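Local atomic coordinates of Pre-mRNA-splicing factor SAD1 (Saccharomyces cerevisiae, PDB entry 4MSX), a protein that promotes assembly of newly made U4 snRNA into the U4/U6 snRNP, is required for pre-mRNA splicing, and has the fold of a deubiquitinase but is catalytically inactive. Residues 221-226 with 275-280; 225-230 with 247-252; 324-329 with 378-383; 393-398 with 470-475. All coordinates share one frame; numbering follows the deposited sequence.

Contact 1 of 4, residues 221-226 with 275-280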
# COMPACT_ATOMS: atom_id res chain seq x y z
N GLY A 221 6.00 16.06 -9.18
CA GLY A 221 4.66 16.49 -8.74
C GLY A 221 4.23 15.98 -7.36
O GLY A 221 4.81 15.00 -6.86
N GLU A 222 3.23 16.61 -6.76
CA GLU A 222 2.81 16.31 -5.39
C GLU A 222 2.26 14.83 -5.15
O GLU A 222 2.58 14.20 -4.14
CB GLU A 222 1.72 17.26 -4.97
CG GLU A 222 1.28 17.01 -3.55
CD GLU A 222 0.67 18.22 -2.86
OE1 GLU A 222 0.47 19.27 -3.53
OE2 GLU A 222 0.38 18.12 -1.64
N PHE A 223 1.47 14.32 -6.09
CA PHE A 223 0.95 12.93 -5.95
C PHE A 223 2.14 11.94 -5.79
O PHE A 223 2.18 11.12 -4.84
CB PHE A 223 0.14 12.55 -7.15
CG PHE A 223 -0.09 11.06 -7.24
CD1 PHE A 223 -0.97 10.44 -6.35
CD2 PHE A 223 0.60 10.29 -8.16
CE1 PHE A 223 -1.19 9.02 -6.41
CE2 PHE A 223 0.41 8.88 -8.24
CZ PHE A 223 -0.50 8.25 -7.34
N ILE A 224 3.12 12.00 -6.71
CA ILE A 224 4.22 11.01 -6.72
C ILE A 224 5.09 11.23 -5.49
O ILE A 224 5.48 10.27 -4.84
CB ILE A 224 5.12 11.06 -8.00
CG1 ILE A 224 4.42 10.44 -9.20
CG2 ILE A 224 6.39 10.19 -7.82
CD1 ILE A 224 4.28 8.83 -9.09
N LYS A 225 5.34 12.49 -5.11
CA LYS A 225 6.10 12.71 -3.88
C LYS A 225 5.36 12.11 -2.67
O LYS A 225 5.96 11.42 -1.85
CB LYS A 225 6.34 14.21 -3.64
CG LYS A 225 7.20 14.45 -2.42
CD LYS A 225 7.69 15.90 -2.36
CE LYS A 225 8.57 16.16 -1.13
NZ LYS A 225 9.69 15.17 -1.00
N ARG A 226 4.06 12.37 -2.53
CA ARG A 226 3.39 11.86 -1.35
C ARG A 226 3.38 10.32 -1.36
O ARG A 226 3.54 9.69 -0.33
CB ARG A 226 1.94 12.38 -1.31
CG ARG A 226 1.83 13.84 -0.80
CD ARG A 226 0.36 14.19 -1.04
NE ARG A 226 -0.10 15.47 -0.53
CZ ARG A 226 -0.81 15.63 0.59
NH1 ARG A 226 -1.10 14.61 1.42
NH2 ARG A 226 -1.20 16.83 0.89
N ASN A 275 -2.84 3.65 -12.87
CA ASN A 275 -2.99 4.60 -13.95
C ASN A 275 -2.50 5.99 -13.55
O ASN A 275 -1.95 6.73 -14.38
CB ASN A 275 -4.43 4.63 -14.51
CG ASN A 275 -4.82 3.30 -15.24
OD1 ASN A 275 -3.98 2.64 -15.89
ND2 ASN A 275 -6.08 2.89 -15.10
N LYS A 276 -2.68 6.36 -12.29
CA LYS A 276 -2.29 7.70 -11.88
C LYS A 276 -0.74 7.78 -11.81
O LYS A 276 -0.11 8.81 -12.09
CB LYS A 276 -2.91 8.04 -10.53
CG LYS A 276 -2.54 9.43 -9.98
CD LYS A 276 -3.24 10.48 -10.83
CE LYS A 276 -2.82 11.84 -10.41
NZ LYS A 276 -3.67 12.90 -11.01
N ILE A 277 -0.13 6.69 -11.38
CA ILE A 277 1.35 6.62 -11.31
C ILE A 277 1.90 6.77 -12.72
O ILE A 277 2.83 7.58 -12.96
CB ILE A 277 1.86 5.30 -10.71
CG1 ILE A 277 1.53 5.27 -9.22
CG2 ILE A 277 3.42 5.15 -10.94
CD1 ILE A 277 1.66 3.88 -8.60
N CYS A 278 1.32 6.04 -13.66
CA CYS A 278 1.78 6.06 -15.05
C CYS A 278 1.64 7.42 -15.73
O CYS A 278 2.46 7.79 -16.57
CB CYS A 278 1.04 5.01 -15.88
SG CYS A 278 1.59 3.30 -15.51
N SER A 279 0.59 8.17 -15.39
CA SER A 279 0.37 9.46 -16.01
C SER A 279 1.19 10.53 -15.30
O SER A 279 1.32 11.68 -15.77
CB SER A 279 -1.14 9.78 -15.96
OG SER A 279 -1.47 10.16 -14.64
N SER A 280 1.77 10.18 -14.16
CA SER A 280 2.51 11.15 -13.35
C SER A 280 4.06 11.01 -13.39
O SER A 280 4.76 11.94 -13.05
CB SER A 280 2.10 11.04 -11.89
OG SER A 280 0.71 11.29 -11.79

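Contact 2 of 4, residues 225-230 with 247-252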
# COMPACT_ATOMS: atom_id res chain seq x y z
N LYS A 225 5.34 12.49 -5.11
CA LYS A 225 6.10 12.71 -3.88
C LYS A 225 5.36 12.11 -2.67
O LYS A 225 5.96 11.42 -1.85
CB LYS A 225 6.34 14.21 -3.64
CG LYS A 225 7.20 14.45 -2.42
CD LYS A 225 7.69 15.90 -2.36
CE LYS A 225 8.57 16.16 -1.13
NZ LYS A 225 9.69 15.17 -1.00
N ARG A 226 4.06 12.37 -2.53
CA ARG A 226 3.39 11.86 -1.35
C ARG A 226 3.38 10.32 -1.36
O ARG A 226 3.54 9.69 -0.33
CB ARG A 226 1.94 12.38 -1.31
CG ARG A 226 1.83 13.84 -0.80
CD ARG A 226 0.36 14.19 -1.04
NE ARG A 226 -0.10 15.47 -0.53
CZ ARG A 226 -0.81 15.63 0.59
NH1 ARG A 226 -1.10 14.61 1.42
NH2 ARG A 226 -1.20 16.83 0.89
N LEU A 227 3.20 9.73 -2.53
CA LEU A 227 3.08 8.27 -2.59
C LEU A 227 4.47 7.68 -2.21
O LEU A 227 4.60 6.65 -1.53
CB LEU A 227 2.67 7.86 -4.02
CG LEU A 227 2.74 6.34 -4.29
CD1 LEU A 227 1.87 5.59 -3.29
CD2 LEU A 227 2.29 6.05 -5.72
N SER A 228 5.52 8.35 -2.69
CA SER A 228 6.87 7.81 -2.43
C SER A 228 7.14 7.84 -0.93
O SER A 228 7.79 6.92 -0.35
CB SER A 228 7.98 8.60 -3.20
OG SER A 228 8.16 9.91 -2.67
N ILE A 229 6.65 8.90 -0.26
CA ILE A 229 6.86 8.94 1.17
C ILE A 229 6.07 7.82 1.90
O ILE A 229 6.56 7.28 2.89
CB ILE A 229 6.60 10.40 1.73
CG1 ILE A 229 7.75 11.32 1.22
CG2 ILE A 229 6.46 10.38 3.24
CD1 ILE A 229 7.48 12.79 1.29
N CYS A 230 4.83 7.52 1.47
CA CYS A 230 4.10 6.39 2.09
C CYS A 230 4.93 5.09 1.98
O CYS A 230 5.02 4.30 2.94
CB CYS A 230 2.78 6.15 1.34
SG CYS A 230 1.58 7.54 1.66
N ASP A 247 -4.67 8.27 6.17
CA ASP A 247 -5.94 9.03 6.02
C ASP A 247 -5.70 10.29 5.20
O ASP A 247 -6.42 10.56 4.24
CB ASP A 247 -6.52 9.44 7.37
CG ASP A 247 -6.95 8.29 8.21
OD1 ASP A 247 -6.49 7.13 8.00
OD2 ASP A 247 -7.79 8.50 9.09
N ASP A 248 -4.67 11.07 5.56
CA ASP A 248 -4.43 12.31 4.81
C ASP A 248 -4.03 12.07 3.37
O ASP A 248 -4.42 12.84 2.49
CB ASP A 248 -3.29 13.14 5.44
CG ASP A 248 -3.02 14.41 4.64
OD1 ASP A 248 -3.98 15.23 4.56
OD2 ASP A 248 -1.90 14.57 4.07
N PHE A 249 -3.19 11.06 3.11
CA PHE A 249 -2.82 10.74 1.73
C PHE A 249 -4.12 10.41 0.91
O PHE A 249 -4.32 10.96 -0.19
CB PHE A 249 -1.84 9.54 1.66
CG PHE A 249 -1.53 9.08 0.26
CD1 PHE A 249 -0.92 9.93 -0.63
CD2 PHE A 249 -1.92 7.82 -0.19
CE1 PHE A 249 -0.64 9.54 -1.93
CE2 PHE A 249 -1.65 7.40 -1.47
CZ PHE A 249 -0.99 8.26 -2.36
N VAL A 250 -4.97 9.55 1.46
CA VAL A 250 -6.15 9.08 0.66
C VAL A 250 -7.13 10.24 0.52
O VAL A 250 -7.73 10.44 -0.51
CB VAL A 250 -6.84 7.83 1.26
CG1 VAL A 250 -8.05 7.46 0.35
CG2 VAL A 250 -5.81 6.64 1.31
N SER A 251 -7.21 11.05 1.56
CA SER A 251 -8.11 12.20 1.50
C SER A 251 -7.57 13.20 0.49
O SER A 251 -8.33 13.78 -0.28
CB SER A 251 -8.33 12.80 2.91
OG SER A 251 -8.97 14.02 2.74
N TYR A 252 -6.24 13.35 0.40
CA TYR A 252 -5.66 14.19 -0.63
C TYR A 252 -6.04 13.70 -2.04
O TYR A 252 -6.30 14.49 -2.99
CB TYR A 252 -4.08 14.24 -0.46
CG TYR A 252 -3.36 14.69 -1.70
CD1 TYR A 252 -3.23 16.04 -1.98
CD2 TYR A 252 -2.82 13.78 -2.60
CE1 TYR A 252 -2.61 16.48 -3.14
CE2 TYR A 252 -2.19 14.22 -3.78
CZ TYR A 252 -2.11 15.58 -4.03
OH TYR A 252 -1.53 16.08 -5.16
O HOH W 1 -3.59 17.01 2.50

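Contact 3 of 4, residues 324-329 with 378-383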
# COMPACT_ATOMS: atom_id res chain seq x y z
N THR A 324 -8.96 -10.59 -14.67
CA THR A 324 -10.16 -11.01 -13.95
C THR A 324 -10.48 -12.44 -14.33
O THR A 324 -10.52 -12.76 -15.49
CB THR A 324 -11.38 -10.11 -14.26
OG1 THR A 324 -11.16 -8.83 -13.64
CG2 THR A 324 -12.70 -10.74 -13.67
N LEU A 325 -10.65 -13.27 -13.32
CA LEU A 325 -11.02 -14.68 -13.49
C LEU A 325 -12.49 -14.79 -13.05
O LEU A 325 -12.84 -14.47 -11.93
CB LEU A 325 -10.14 -15.55 -12.61
CG LEU A 325 -8.63 -15.44 -12.92
CD1 LEU A 325 -7.76 -16.34 -12.03
CD2 LEU A 325 -8.36 -15.72 -14.42
N ASP A 326 -13.37 -15.17 -13.97
CA ASP A 326 -14.79 -15.33 -13.65
C ASP A 326 -15.03 -16.64 -12.90
O ASP A 326 -14.48 -17.63 -13.24
CB ASP A 326 -15.62 -15.31 -14.93
CG ASP A 326 -15.63 -13.93 -15.61
OD1 ASP A 326 -15.85 -12.89 -14.92
OD2 ASP A 326 -15.39 -13.90 -16.84
N LEU A 327 -15.91 -16.63 -11.91
CA LEU A 327 -16.15 -17.80 -11.11
C LEU A 327 -17.41 -18.51 -11.63
O LEU A 327 -18.29 -17.90 -12.21
CB LEU A 327 -16.38 -17.40 -9.66
CG LEU A 327 -15.11 -16.69 -9.08
CD1 LEU A 327 -15.47 -16.08 -7.72
CD2 LEU A 327 -13.92 -17.63 -8.96
N PRO A 328 -17.50 -19.80 -11.37
CA PRO A 328 -18.71 -20.47 -11.85
C PRO A 328 -19.99 -19.89 -11.20
O PRO A 328 -19.95 -19.39 -10.06
CB PRO A 328 -18.47 -21.95 -11.47
CG PRO A 328 -17.37 -21.96 -10.48
CD PRO A 328 -16.57 -20.69 -10.66
N GLU A 329 -21.11 -19.94 -11.93
CA GLU A 329 -22.38 -19.38 -11.43
C GLU A 329 -22.68 -19.82 -9.99
O GLU A 329 -22.43 -20.96 -9.61
CB GLU A 329 -23.55 -19.76 -12.35
CG GLU A 329 -24.59 -18.66 -12.40
CD GLU A 329 -25.78 -19.00 -13.27
OE1 GLU A 329 -25.62 -19.80 -14.22
OE2 GLU A 329 -26.89 -18.47 -13.01
N HIS A 378 -7.73 -11.07 -10.26
CA HIS A 378 -8.91 -10.61 -9.50
C HIS A 378 -9.98 -11.71 -9.64
O HIS A 378 -10.26 -12.15 -10.76
CB HIS A 378 -9.42 -9.33 -10.15
CG HIS A 378 -10.87 -9.02 -9.87
ND1 HIS A 378 -11.78 -8.78 -10.88
CD2 HIS A 378 -11.55 -8.85 -8.70
CE1 HIS A 378 -12.97 -8.49 -10.35
NE2 HIS A 378 -12.84 -8.48 -9.03
N PHE A 379 -10.59 -12.12 -8.53
CA PHE A 379 -11.68 -13.14 -8.59
C PHE A 379 -12.98 -12.39 -8.58
O PHE A 379 -13.23 -11.60 -7.67
CB PHE A 379 -11.55 -14.10 -7.43
CG PHE A 379 -10.23 -14.84 -7.48
CD1 PHE A 379 -10.09 -15.97 -8.29
CD2 PHE A 379 -9.12 -14.34 -6.84
CE1 PHE A 379 -8.83 -16.62 -8.39
CE2 PHE A 379 -7.86 -14.96 -6.94
CZ PHE A 379 -7.72 -16.10 -7.71
N ASN A 380 -13.81 -12.61 -9.59
CA ASN A 380 -14.93 -11.68 -9.79
C ASN A 380 -16.08 -12.02 -8.83
O ASN A 380 -17.03 -12.67 -9.21
CB ASN A 380 -15.42 -11.77 -11.22
CG ASN A 380 -16.42 -10.67 -11.55
OD1 ASN A 380 -16.57 -9.71 -10.77
ND2 ASN A 380 -17.10 -10.78 -12.68
N ARG A 381 -15.96 -11.57 -7.59
CA ARG A 381 -16.97 -11.86 -6.56
C ARG A 381 -18.29 -11.08 -6.71
O ARG A 381 -19.37 -11.60 -6.38
CB ARG A 381 -16.39 -11.47 -5.20
CG ARG A 381 -15.07 -12.21 -4.84
CD ARG A 381 -15.35 -13.68 -4.44
NE ARG A 381 -14.10 -14.43 -4.19
CZ ARG A 381 -14.08 -15.74 -3.92
NH1 ARG A 381 -15.23 -16.46 -3.91
NH2 ARG A 381 -12.93 -16.32 -3.69
N PHE A 382 -18.18 -9.82 -7.13
CA PHE A 382 -19.31 -8.88 -7.03
C PHE A 382 -20.05 -8.61 -8.30
O PHE A 382 -19.49 -8.15 -9.28
CB PHE A 382 -18.81 -7.51 -6.58
CG PHE A 382 -18.22 -7.52 -5.22
CD1 PHE A 382 -18.92 -8.07 -4.16
CD2 PHE A 382 -16.95 -7.02 -4.98
CE1 PHE A 382 -18.40 -8.11 -2.88
CE2 PHE A 382 -16.40 -7.04 -3.71
CZ PHE A 382 -17.12 -7.61 -2.66
N ASP A 383 -21.36 -8.75 -8.22
CA ASP A 383 -22.20 -8.27 -9.30
C ASP A 383 -22.77 -6.92 -8.81
O ASP A 383 -23.79 -6.87 -8.12
CB ASP A 383 -23.26 -9.35 -9.66
CG ASP A 383 -24.33 -8.85 -10.64
OD1 ASP A 383 -24.13 -7.79 -11.30
OD2 ASP A 383 -25.35 -9.54 -10.75
O HOH W 2 -17.71 -14.35 -11.54

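Contact 4 of 4, residues 393-398 with 470-475. With ACT (acetate ion), chain C.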
# COMPACT_ATOMS: atom_id res chain seq x y z
N ARG A 393 -22.86 -11.84 -3.21
CA ARG A 393 -21.60 -12.07 -3.93
C ARG A 393 -21.33 -13.56 -4.17
O ARG A 393 -21.89 -14.45 -3.50
CB ARG A 393 -20.42 -11.49 -3.12
CG ARG A 393 -20.07 -12.34 -1.90
CD ARG A 393 -19.11 -11.58 -0.92
NE ARG A 393 -18.81 -12.39 0.26
CZ ARG A 393 -19.64 -12.52 1.29
NH1 ARG A 393 -20.83 -11.88 1.32
NH2 ARG A 393 -19.28 -13.27 2.31
N ASN A 394 -20.46 -13.84 -5.13
CA ASN A 394 -20.15 -15.22 -5.49
C ASN A 394 -19.17 -15.80 -4.46
O ASN A 394 -17.97 -15.43 -4.43
CB ASN A 394 -19.56 -15.26 -6.91
CG ASN A 394 -19.37 -16.68 -7.43
OD1 ASN A 394 -18.93 -17.54 -6.69
ND2 ASN A 394 -19.71 -16.91 -8.69
N GLN A 395 -19.65 -16.72 -3.62
CA GLN A 395 -18.80 -17.25 -2.55
C GLN A 395 -18.17 -18.62 -2.86
O GLN A 395 -17.81 -19.35 -1.93
CB GLN A 395 -19.55 -17.30 -1.23
CG GLN A 395 -20.08 -15.94 -0.83
CD GLN A 395 -20.66 -15.97 0.59
OE1 GLN A 395 -19.99 -16.41 1.51
NE2 GLN A 395 -21.94 -15.58 0.73
N THR A 396 -17.98 -18.91 -4.14
CA THR A 396 -17.32 -20.15 -4.56
C THR A 396 -15.96 -20.23 -3.88
O THR A 396 -15.19 -19.25 -3.85
CB THR A 396 -17.15 -20.23 -6.10
OG1 THR A 396 -18.43 -20.11 -6.73
CG2 THR A 396 -16.50 -21.52 -6.52
N LEU A 397 -15.65 -21.40 -3.32
CA LEU A 397 -14.37 -21.60 -2.67
C LEU A 397 -13.27 -21.82 -3.68
O LEU A 397 -13.22 -22.86 -4.36
CB LEU A 397 -14.45 -22.74 -1.66
CG LEU A 397 -13.13 -23.03 -0.94
CD1 LEU A 397 -12.69 -21.81 -0.18
CD2 LEU A 397 -13.37 -24.21 0.02
N VAL A 398 -12.37 -20.84 -3.79
CA VAL A 398 -11.26 -20.94 -4.74
C VAL A 398 -10.04 -21.58 -4.08
O VAL A 398 -9.44 -21.04 -3.11
CB VAL A 398 -10.85 -19.52 -5.34
CG1 VAL A 398 -9.66 -19.69 -6.27
CG2 VAL A 398 -11.99 -18.88 -6.07
N LEU A 470 -8.62 -20.86 2.58
CA LEU A 470 -9.94 -20.97 3.25
C LEU A 470 -10.71 -19.65 3.37
O LEU A 470 -11.92 -19.67 3.53
CB LEU A 470 -9.78 -21.56 4.65
CG LEU A 470 -9.33 -23.03 4.57
CD1 LEU A 470 -9.07 -23.49 5.96
CD2 LEU A 470 -10.46 -23.85 3.89
N LYS A 471 -10.01 -18.52 3.31
CA LYS A 471 -10.72 -17.22 3.34
C LYS A 471 -11.05 -16.78 1.92
O LYS A 471 -10.45 -17.31 0.94
CB LYS A 471 -9.80 -16.16 4.01
CG LYS A 471 -9.55 -16.49 5.47
CD LYS A 471 -9.06 -15.28 6.27
CE LYS A 471 -8.93 -15.60 7.77
NZ LYS A 471 -8.21 -14.53 8.57
N GLU A 472 -11.93 -15.80 1.80
CA GLU A 472 -12.40 -15.44 0.47
C GLU A 472 -11.40 -14.54 -0.29
O GLU A 472 -11.42 -13.30 -0.11
CB GLU A 472 -13.71 -14.71 0.62
CG GLU A 472 -14.46 -14.51 -0.69
CD GLU A 472 -15.74 -13.69 -0.53
OE1 GLU A 472 -16.67 -14.17 0.16
OE2 GLU A 472 -15.84 -12.57 -1.09
N THR A 473 -10.60 -15.15 -1.16
CA THR A 473 -9.59 -14.43 -1.93
C THR A 473 -10.27 -13.51 -2.96
O THR A 473 -11.28 -13.87 -3.62
CB THR A 473 -8.57 -15.39 -2.63
OG1 THR A 473 -7.59 -14.59 -3.29
CG2 THR A 473 -9.28 -16.31 -3.69
N PHE A 474 -9.76 -12.28 -3.07
CA PHE A 474 -10.31 -11.31 -4.01
C PHE A 474 -9.24 -10.89 -5.04
O PHE A 474 -9.52 -10.82 -6.24
CB PHE A 474 -10.78 -10.05 -3.23
CG PHE A 474 -11.39 -8.98 -4.10
CD1 PHE A 474 -12.59 -9.20 -4.76
CD2 PHE A 474 -10.78 -7.72 -4.20
CE1 PHE A 474 -13.17 -8.21 -5.55
CE2 PHE A 474 -11.36 -6.72 -4.99
CZ PHE A 474 -12.54 -6.94 -5.65
N ILE A 475 -8.04 -10.54 -4.57
CA ILE A 475 -6.93 -10.22 -5.44
C ILE A 475 -5.68 -10.98 -5.00
O ILE A 475 -5.42 -11.12 -3.81
CB ILE A 475 -6.57 -8.68 -5.34
CG1 ILE A 475 -7.47 -7.87 -6.25
CG2 ILE A 475 -5.09 -8.43 -5.70
CD1 ILE A 475 -7.39 -6.38 -5.90
C ACT C . -20.92 -13.14 -9.66
O ACT C . -20.31 -12.18 -10.23
OXT ACT C . -20.72 -14.35 -10.10
CH3 ACT C . -21.82 -12.81 -8.50
O HOH W 3 -16.17 -13.25 2.93
O HOH W 4 -17.11 -16.53 1.20

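Contact 1 of 4, residues 221-226 with 275-280
Phe223 and Ile224, in the first turn of helix 222-234, pack against Lys276, Ile277 and Ser280 on helix 266-280, a helix-helix contact inside the ubiquitin-specific-protease (USP) fold. The short axes approach to 10.0 Å with N-to-C directions 119° apart, and no hydrogen bond passes between the segments. Lys276 can be followed outward. Its CB lies 4.0 Å from Phe223 CZ. CG sits over the middle of one ring face, 3.5 Å from the centroid of Phe223, which meets the criteria of a CH-pi contact. The chain then bends at chi2 (71°), and NZ ends 6.0 Å from that centroid, a long and at most weak cation-pi distance; its stronger partner is the carboxylate of Glu257, with which it forms a salt bridge. Ile277 CG1 meets the same ring at its edge, in the plane, 3.9 Å from Phe223 CE2. Leu253 and Phe249 of helix 247-256 also touch Phe223, so the aromatic side chain joins three helices. Ile224 has CG1 beside its backbone N (chi1 -75°), and from there that branch reaches Ser280 CB at 3.6 Å. The hydroxyl of Ser280 turns back to its own helix: OG donates to Lys276 O at 2.6 Å, with the donor tilted from the carbonyl plane.

Contact 2 of 4, residues 225-230 with 247-252
Asp248 OD2 accepts from Arg226 NH1 at 2.8 Å, the one direct hydrogen bond between segments 225-230 and 247-252 and part of a salt bridge. NH1 approaches from above the carboxylate plane, while OD2 stays close to the guanidinium plane; the N-H...O angle is 151°. A water closes a second path, accepting from Arg226 NH2 and donating to Asp248 OD1, so both carboxylate oxygens are tied to the arginine. NE and NH2 also grip Glu222 OE2, one turn back on the same helix. The rotation of the guanidinium is further restricted by Tyr252, on whose ring it lies flat, centres 4.0 Å apart and planes at 8°. Arg226 NE is over the middle of that ring, and CD adds a CH-pi contact 3.7 Å from the Tyr252 centroid. The arginine chain, extended from CG to NE, spans the gap to reach this stack. A methionine in its place would probably leave Asp248 and Glu222 without their cationic mate and the Tyr252 face without its flat, charged cover. Phe249 is buried in the interface: Cys230 SG lies over one face, offset toward the rim and 3.7 Å from Phe249 CG, in a sulfur-aromatic contact, and Leu227 CD1 comes to 4.0 Å from Phe249 CZ. The segment axes run at 153°, near antiparallel, 10.9 Å apart. Helix 222-234 thus packs against helix 247-256, while Leu227 also touches Leu199 of helix 189-203 and Phe212 of helix 206-214, and Val250 touches Tyr192 and Ala195 of helix 189-203.

Contact 3 of 4, residues 324-329 with 378-383
A parallel strand pair at the margin of the mixed beta-sheet of the USP fold joins 324-325 to 378-379, with Thr324 facing His378 and Leu325 facing Phe379. Two backbone bonds define the register: Leu325 N donates to His378 O at 2.8 Å, almost linear at 175°, and Asn380 N donates to Leu325 O at 3.1 Å. On the Thr324 face, OG1 lies in the plane of the His378 ring, at its edge, and is hydrogen-bonded to ND1 of that ring at 2.8 Å; either atom could be the donor. Thr324 OG1 stands beside its own backbone N (chi1 -71°), and the threonine and histidine side chains run the same way, bringing the hydroxyl alongside ND1. On the face of Leu325 and Phe379, Leu325 CD1 meets Phe379 CE1 at 3.8 Å; further along the chain, Leu327 CD2 reaches the edge of the same ring. Leu327 CD1 rests over one face of the Arg381 guanidinium, 3.8 Å from NH1, whose polar partners include the carbonyl oxygen of Thr396. Past the paired residues the backbones stay linked through a water that accepts from Leu327 N and donates to Asn380 O, while Asn380 ND2 gives Asp326 OD1 a weak bond of 3.3 Å. The arrangement is a parallel bridge pair of the USP mixed sheet, with an inverse gamma turn centred on Asn380.

Contact 4 of 4, residues 393-398 with 470-475
The backbone directions, taken from CA 393 to 398 and from CA 470 to 473, are 116° apart, and no backbone hydrogen bond joins the segments, their nearest CA pair being Leu397 and Glu472 at 7.2 Å. Side chains bridge the gap. In the conformer described here, Arg393 NE donates to Glu472 OE1 at 2.8 Å and 161°, a bond OE1 accepts on its syn lone pair, with the oxygen near the guanidinium plane; the two flat groups are nearly coplanar. Arg393 CG stands between its backbone N and carbonyl carbon (chi1 74°), and the extended chain carries NE to the carboxylate. Two waters also donate to OE1, one held by Arg393 NH2 and the other donating to Gln395 OE1 as well, while OE2 is hydrogen-bonded to His419 ND1. Glu472 lies on strand 472-480 of the USP fold, the last of the chain, where Phe474 and Ile475 both face Val417 in a classic beta bulge. Further along the segments, Val398 CB packs on Thr473 CG2 at 3.9 Å. The turn leading to strand 397-399 is set by Asn394, whose OD1 accepts from Thr396 N at 3.0 Å, an Asx turn, and from Thr396 OG1 at 2.6 Å, both in the carbonyl plane. A leucine in its place is likely to leave Thr396 N and OG1 without their shared acceptor and the turn freer to shift. Asn394 ND2 donates to Pro328 O and, nearly straight at 3.1 Å, to OXT of an acetate probably from the crystallisation liquor.

Contacts 1 and 2 share helix 222-234, which meets helix 266-280 in one and helix 247-256 in the other; their centres are 10 Å apart and Phe223 touches Phe249 between them. Contact 1 is buried and chiefly apolar, whereas contact 2, partly buried, adds a salt bridge and a stacked guanidinium. Contacts 3 and 4 form a second pair about 30 Å away, centre to centre, in the beta part of the same USP fold. Both are partly buried; contact 3 uses strand 374-379 and contact 4 its sheet neighbour 472-480, and Arg381 of contact 3 joins them through Asn394 and Thr396. Contact 3 combines backbone pairing with side-chain bonds, whereas contact 4 relies on side chains and water.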